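Local coordinates for protein geranyltranstransferase (IspA) (Helicobacter pylori, PDB 3LLW) that probably acts as a magnesium-dependent prenyltransferase of the FPP/GGPP synthase family, joining isoprenoid diphosphates in isoprene biosynthesis, at residues A[212-215]-A[216-220]; A[265-268]-A[269-272]. All coordinates share one frame; numbering follows the deposited sequence.

Overall arrangement
Both contacts are i to i+4 pairings within single helices of the all-helical isoprenoid synthase fold, away from the magnesium-binding aspartates. Interaction 1 is on helix 209-236 and interaction 2 on helix 261-279. These helices pack against each other, although the contacts stay about 8 Å apart at their nearest atoms. Both are partly buried, but interaction 1 has three buried and two exposed residues against two and three for interaction 2, the more superficial. W214 and F218 stack ring on ring in interaction 1, while a methyl of L271 lies over the ring of Y267 in interaction 2. Interaction 1 relies on backbone bonds, whereas interaction 2, farther from the chain centre, adds a weak glutamine bond to a carbonyl.

Interaction 1: A[212-215]-A[216-220]; sequences FKWL and QAFGL
F212 O accepts the amide of Q216 at 2.9 Å, the first of four successive i to i+4 bonds that make 212-220 a regular alpha-helical run within helix 209-236 of the isoprenoid synthase fold. W214 O takes F218 N, and G219, which has no side chain and lies buried, donates its amide to L215 O in a nearly straight bond. The bond from A217 N to K213 O is slightly longer, at 3.1 Å.

Around this backbone the main side-chain pairing is W214 with F218. Both have CG anti to the backbone N, which sends both rings outward from the helix, side by side and pointing the same way. They form an offset stack, with the phenyl centroid 4.9 Å from that of the indole six-membered ring and the planes only 14° apart. F218 CB sits over the indole face in a CH-pi contact. Broad apolar rings suit this side, since helices 261-279 and 287-301 cover it: L279 touches the side chains of both W214 and F218, and L293 meets F218 and L215.

On another side of the helix, Q216 reaches back extended toward F212, whose side chain also touches I198. The amide plane stands almost perpendicular to the phenyl plane, at 89°, and Q216 NE2 comes obliquely to within 3.6 Å of F212 CE2.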
ATOM      1  N   PHE A 212      10.574 -16.256  16.931  1.00 51.61           N
ATOM      2  CA  PHE A 212       9.751 -15.159  16.463  1.00 50.79           C
ATOM      3  C   PHE A 212       9.735 -14.033  17.487  1.00 56.59           C
ATOM      4  O   PHE A 212      10.108 -12.890  17.166  1.00 48.84           O
ATOM      5  CB  PHE A 212       8.326 -15.631  16.153  1.00 49.30           C
ATOM      6  CG  PHE A 212       7.505 -14.628  15.389  1.00 55.45           C
ATOM      7  CD1 PHE A 212       7.395 -14.715  14.004  1.00 58.47           C
ATOM      8  CD2 PHE A 212       6.841 -13.587  16.050  1.00 56.99           C
ATOM      9  CE1 PHE A 212       6.640 -13.786  13.290  1.00 59.56           C
ATOM     10  CE2 PHE A 212       6.082 -12.658  15.342  1.00 57.26           C
ATOM     11  CZ  PHE A 212       5.979 -12.758  13.963  1.00 50.67           C
ATOM     12  N   LYS A 213       9.327 -14.365  18.712  1.00 53.36           N
ATOM     13  CA  LYS A 213       9.236 -13.391  19.794  1.00 58.43           C
ATOM     14  C   LYS A 213      10.581 -12.732  20.037  1.00 58.91           C
ATOM     15  O   LYS A 213      10.673 -11.501  20.214  1.00 57.88           O
ATOM     16  CB  LYS A 213       8.733 -14.055  21.075  1.00 65.56           C
ATOM     17  CG  LYS A 213       7.216 -14.117  21.205  1.00 78.00           C
ATOM     18  CD  LYS A 213       6.821 -14.432  22.651  1.00 94.92           C
ATOM     19  CE  LYS A 213       5.576 -13.652  23.096  1.00104.42           C
ATOM     20  NZ  LYS A 213       4.320 -14.094  22.415  1.00108.52           N
ATOM     21  N   TRP A 214      11.621 -13.566  20.017  1.00 55.13           N
ATOM     22  CA  TRP A 214      12.986 -13.113  20.198  1.00 52.60           C
ATOM     23  C   TRP A 214      13.429 -12.142  19.094  1.00 46.91           C
ATOM     24  O   TRP A 214      13.968 -11.082  19.407  1.00 48.83           O
ATOM     25  CB  TRP A 214      13.947 -14.306  20.285  1.00 57.91           C
ATOM     26  CG  TRP A 214      15.323 -13.900  20.707  1.00 55.13           C
ATOM     27  CD1 TRP A 214      15.806 -13.854  21.977  1.00 57.28           C
ATOM     28  CD2 TRP A 214      16.381 -13.444  19.857  1.00 57.84           C
ATOM     29  NE1 TRP A 214      17.104 -13.414  21.973  1.00 56.85           N
ATOM     30  CE2 TRP A 214      17.480 -13.145  20.684  1.00 55.61           C
ATOM     31  CE3 TRP A 214      16.502 -13.249  18.472  1.00 54.99           C
ATOM     32  CZ2 TRP A 214      18.687 -12.673  20.179  1.00 56.39           C
ATOM     33  CZ3 TRP A 214      17.695 -12.777  17.968  1.00 57.04           C
ATOM     34  CH2 TRP A 214      18.777 -12.496  18.820  1.00 60.63           C
ATOM     35  N   LEU A 215      13.220 -12.502  17.826  1.00 41.83           N
ATOM     36  CA  LEU A 215      13.636 -11.634  16.703  1.00 47.52           C
ATOM     37  C   LEU A 215      12.881 -10.313  16.700  1.00 48.78           C
ATOM     38  O   LEU A 215      13.474  -9.250  16.452  1.00 54.73           O
ATOM     39  CB  LEU A 215      13.474 -12.318  15.342  1.00 41.20           C
ATOM     40  CG  LEU A 215      14.534 -13.302  14.853  1.00 47.06           C
ATOM     41  CD1 LEU A 215      14.046 -13.944  13.586  1.00 43.34           C
ATOM     42  CD2 LEU A 215      15.891 -12.647  14.636  1.00 44.02           C
ATOM     43  N   GLN A 216      11.580 -10.399  16.981  1.00 45.95           N
ATOM     44  CA  GLN A 216      10.715  -9.242  17.109  1.00 52.81           C
ATOM     45  C   GLN A 216      11.294  -8.228  18.081  1.00 54.41           C
ATOM     46  O   GLN A 216      11.513  -7.075  17.706  1.00 58.85           O
ATOM     47  CB  GLN A 216       9.307  -9.662  17.522  1.00 53.33           C
ATOM     48  CG  GLN A 216       8.278  -8.543  17.449  1.00 59.36           C
ATOM     49  CD  GLN A 216       6.876  -9.045  17.151  1.00 65.39           C
ATOM     50  OE1 GLN A 216       6.181  -8.482  16.309  1.00 62.35           O
ATOM     51  NE2 GLN A 216       6.456 -10.113  17.834  1.00 60.42           N
ATOM     52  N   ALA A 217      11.587  -8.675  19.297  1.00 52.94           N
ATOM     53  CA  ALA A 217      12.163  -7.824  20.328  1.00 51.62           C
ATOM     54  C   ALA A 217      13.578  -7.355  19.993  1.00 55.54           C
ATOM     55  O   ALA A 217      13.938  -6.205  20.282  1.00 60.21           O
ATOM     56  CB  ALA A 217      12.144  -8.532  21.660  1.00 53.23           C
ATOM     57  N   PHE A 218      14.367  -8.237  19.383  1.00 51.39           N
ATOM     58  CA  PHE A 218      15.751  -7.933  19.058  1.00 48.99           C
ATOM     59  C   PHE A 218      15.831  -6.767  18.081  1.00 54.30           C
ATOM     60  O   PHE A 218      16.606  -5.824  18.294  1.00 45.63           O
ATOM     61  CB  PHE A 218      16.457  -9.153  18.473  1.00 48.83           C
ATOM     62  CG  PHE A 218      17.884  -8.897  18.080  1.00 49.89           C
ATOM     63  CD1 PHE A 218      18.848  -8.618  19.048  1.00 53.95           C
ATOM     64  CD2 PHE A 218      18.270  -8.945  16.743  1.00 44.97           C
ATOM     65  CE1 PHE A 218      20.178  -8.381  18.686  1.00 50.71           C
ATOM     66  CE2 PHE A 218      19.594  -8.717  16.376  1.00 54.38           C
ATOM     67  CZ  PHE A 218      20.550  -8.438  17.353  1.00 46.43           C
ATOM     68  N   GLY A 219      14.999  -6.841  17.039  1.00 51.29           N
ATOM     69  CA  GLY A 219      14.916  -5.815  16.008  1.00 48.52           C
ATOM     70  C   GLY A 219      14.495  -4.462  16.514  1.00 48.66           C
ATOM     71  O   GLY A 219      15.035  -3.441  16.082  1.00 53.11           O
ATOM     72  N   LEU A 220      13.539  -4.453  17.436  1.00 46.78           N
ATOM     73  CA  LEU A 220      13.120  -3.225  18.099  1.00 50.07           C
ATOM     74  C   LEU A 220      14.282  -2.572  18.844  1.00 53.71           C
ATOM     75  O   LEU A 220      14.484  -1.350  18.753  1.00 54.28           O
ATOM     76  CB  LEU A 220      11.968  -3.509  19.065  1.00 43.73           C
ATOM     77  CG  LEU A 220      10.535  -3.046  18.785  1.00 48.85           C
ATOM     78  CD1 LEU A 220      10.159  -3.027  17.308  1.00 41.41           C
ATOM     79  CD2 LEU A 220       9.541  -3.896  19.586  1.00 54.57           C
TER

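Interaction 2: A[265-268]-A[269-272]; sequences NNYA and QTLK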
ATOM      1  N   ASN A 265      26.419   9.442  23.152  1.00 57.13           N
ATOM      2  CA  ASN A 265      27.493   8.512  22.835  1.00 58.65           C
ATOM      3  C   ASN A 265      27.576   7.349  23.810  1.00 59.29           C
ATOM      4  O   ASN A 265      27.713   6.210  23.376  1.00 60.19           O
ATOM      5  CB  ASN A 265      28.840   9.221  22.728  1.00 63.61           C
ATOM      6  CG  ASN A 265      29.183   9.602  21.296  1.00 70.42           C
ATOM      7  OD1 ASN A 265      29.406   8.734  20.440  1.00 69.34           O
ATOM      8  ND2 ASN A 265      29.228  10.904  21.029  1.00 61.38           N
ATOM      9  N   ASN A 266      27.458   7.634  25.108  1.00 58.19           N
ATOM     10  CA  ASN A 266      27.496   6.584  26.124  1.00 59.29           C
ATOM     11  C   ASN A 266      26.315   5.628  26.067  1.00 54.69           C
ATOM     12  O   ASN A 266      26.487   4.415  26.204  1.00 56.83           O
ATOM     13  CB  ASN A 266      27.610   7.155  27.533  1.00 66.42           C
ATOM     14  CG  ASN A 266      27.842   6.064  28.574  1.00 77.14           C
ATOM     15  OD1 ASN A 266      28.911   5.452  28.618  1.00 73.50           O
ATOM     16  ND2 ASN A 266      26.830   5.799  29.395  1.00 79.96           N
ATOM     17  N   TYR A 267      25.125   6.185  25.850  1.00 54.83           N
ATOM     18  CA  TYR A 267      23.905   5.408  25.624  1.00 49.84           C
ATOM     19  C   TYR A 267      24.045   4.419  24.473  1.00 49.77           C
ATOM     20  O   TYR A 267      23.714   3.229  24.616  1.00 46.02           O
ATOM     21  CB  TYR A 267      22.732   6.357  25.376  1.00 49.09           C
ATOM     22  CG  TYR A 267      21.362   5.720  25.263  1.00 43.95           C
ATOM     23  CD1 TYR A 267      21.024   4.565  25.980  1.00 44.45           C
ATOM     24  CD2 TYR A 267      20.381   6.304  24.458  1.00 48.69           C
ATOM     25  CE1 TYR A 267      19.759   3.998  25.874  1.00 38.78           C
ATOM     26  CE2 TYR A 267      19.115   5.746  24.347  1.00 43.56           C
ATOM     27  CZ  TYR A 267      18.812   4.595  25.065  1.00 41.76           C
ATOM     28  OH  TYR A 267      17.558   4.057  24.967  1.00 44.88           O
ATOM     29  N   ALA A 268      24.546   4.903  23.338  1.00 51.99           N
ATOM     30  CA  ALA A 268      24.818   4.029  22.200  1.00 53.55           C
ATOM     31  C   ALA A 268      25.703   2.847  22.631  1.00 60.03           C
ATOM     32  O   ALA A 268      25.363   1.683  22.360  1.00 52.43           O
ATOM     33  CB  ALA A 268      25.459   4.809  21.065  1.00 57.41           C
ATOM     34  N   GLN A 269      26.796   3.154  23.338  1.00 60.63           N
ATOM     35  CA  GLN A 269      27.715   2.130  23.854  1.00 61.95           C
ATOM     36  C   GLN A 269      27.065   1.108  24.790  1.00 58.76           C
ATOM     37  O   GLN A 269      27.335  -0.083  24.669  1.00 57.87           O
ATOM     38  CB  GLN A 269      28.946   2.750  24.538  1.00 68.34           C
ATOM     39  CG  GLN A 269      29.737   3.816  23.733  1.00 83.85           C
ATOM     40  CD  GLN A 269      29.964   3.476  22.256  1.00 93.90           C
ATOM     41  OE1 GLN A 269      30.379   2.363  21.907  1.00 95.78           O
ATOM     42  NE2 GLN A 269      29.710   4.454  21.383  1.00 91.52           N
ATOM     43  N   THR A 270      26.210   1.551  25.710  1.00 56.50           N
ATOM     44  CA  THR A 270      25.546   0.584  26.599  1.00 57.47           C
ATOM     45  C   THR A 270      24.474  -0.236  25.873  1.00 57.26           C
ATOM     46  O   THR A 270      24.300  -1.421  26.166  1.00 59.09           O
ATOM     47  CB  THR A 270      24.998   1.206  27.923  1.00 56.26           C
ATOM     48  OG1 THR A 270      23.864   2.041  27.653  1.00 61.44           O
ATOM     49  CG2 THR A 270      26.076   2.009  28.649  1.00 52.98           C
ATOM     50  N   LEU A 271      23.774   0.382  24.919  1.00 56.71           N
ATOM     51  CA  LEU A 271      22.817  -0.352  24.074  1.00 55.27           C
ATOM     52  C   LEU A 271      23.503  -1.384  23.189  1.00 56.39           C
ATOM     53  O   LEU A 271      23.046  -2.537  23.114  1.00 51.26           O
ATOM     54  CB  LEU A 271      21.990   0.595  23.204  1.00 58.98           C
ATOM     55  CG  LEU A 271      20.650   1.095  23.729  1.00 55.89           C
ATOM     56  CD1 LEU A 271      20.074   2.025  22.697  1.00 61.93           C
ATOM     57  CD2 LEU A 271      19.678  -0.052  24.036  1.00 57.73           C
ATOM     58  N   LYS A 272      24.595  -0.956  22.540  1.00 52.61           N
ATOM     59  CA  LYS A 272      25.488  -1.817  21.743  1.00 57.84           C
ATOM     60  C   LYS A 272      25.757  -3.111  22.473  1.00 62.34           C
ATOM     61  O   LYS A 272      25.514  -4.198  21.947  1.00 67.69           O
ATOM     62  CB  LYS A 272      26.838  -1.131  21.570  1.00 58.85           C
ATOM     63  CG  LYS A 272      27.319  -0.930  20.153  1.00 70.12           C
ATOM     64  CD  LYS A 272      26.947   0.460  19.656  1.00 63.47           C
ATOM     65  CE  LYS A 272      28.037   1.073  18.779  1.00 66.24           C
ATOM     66  NZ  LYS A 272      29.148   1.688  19.555  1.00 69.15           N
TER
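N265 O and Q269 N are joined at 3.2 Å, opening a set of four i to i+4 backbone bonds through which 265-272 forms two turns of alpha helix in helix 261-279 of the isoprenoid synthase fold. T270 N binds N266 O in the carbonyl plane, L271 N meets Y267 O nearly head-on, and K272 N closes on A268 O at 2.8 Å.

Among the side chains, Q269 turns back on this backbone. Its CG lies beside its own backbone N and the chain bends again at chi2 (-43°), a fold that brings the amide over the preceding turn. There Q269 NE2 makes a weak second bond to N265 O at 3.3 Å, with an N-H...O angle of 138°. One carbonyl thus receives both the backbone and the side-chain nitrogen of the same residue. A flexible, polar glutamine fits this exposed position. The amide of N265 itself looks back along the helix, its ND2 bonded to L261 O.

Facing helix 209-236, A268 is small enough for its methyl to pack against I232, while the side chain of Y267 touches L224. T270, on the exposed side, crosses Y267 at about a right angle, with OG1 near the ring plane at its edge.

Y267 and L271 supply the apolar part. With Y267 CG anti to the backbone N (chi1 -174°), the phenol projects outward from the helix, leaning slightly toward its C-terminal end, and the branched leucine of the next turn crosses it obliquely. L271 CD1 lies over one face, displaced toward the rim, in a CH-pi contact 4.0 Å from the ring centroid. The closest approach of this methyl is to Y267 CZ, the carbon bearing the hydroxyl, at 3.7 Å.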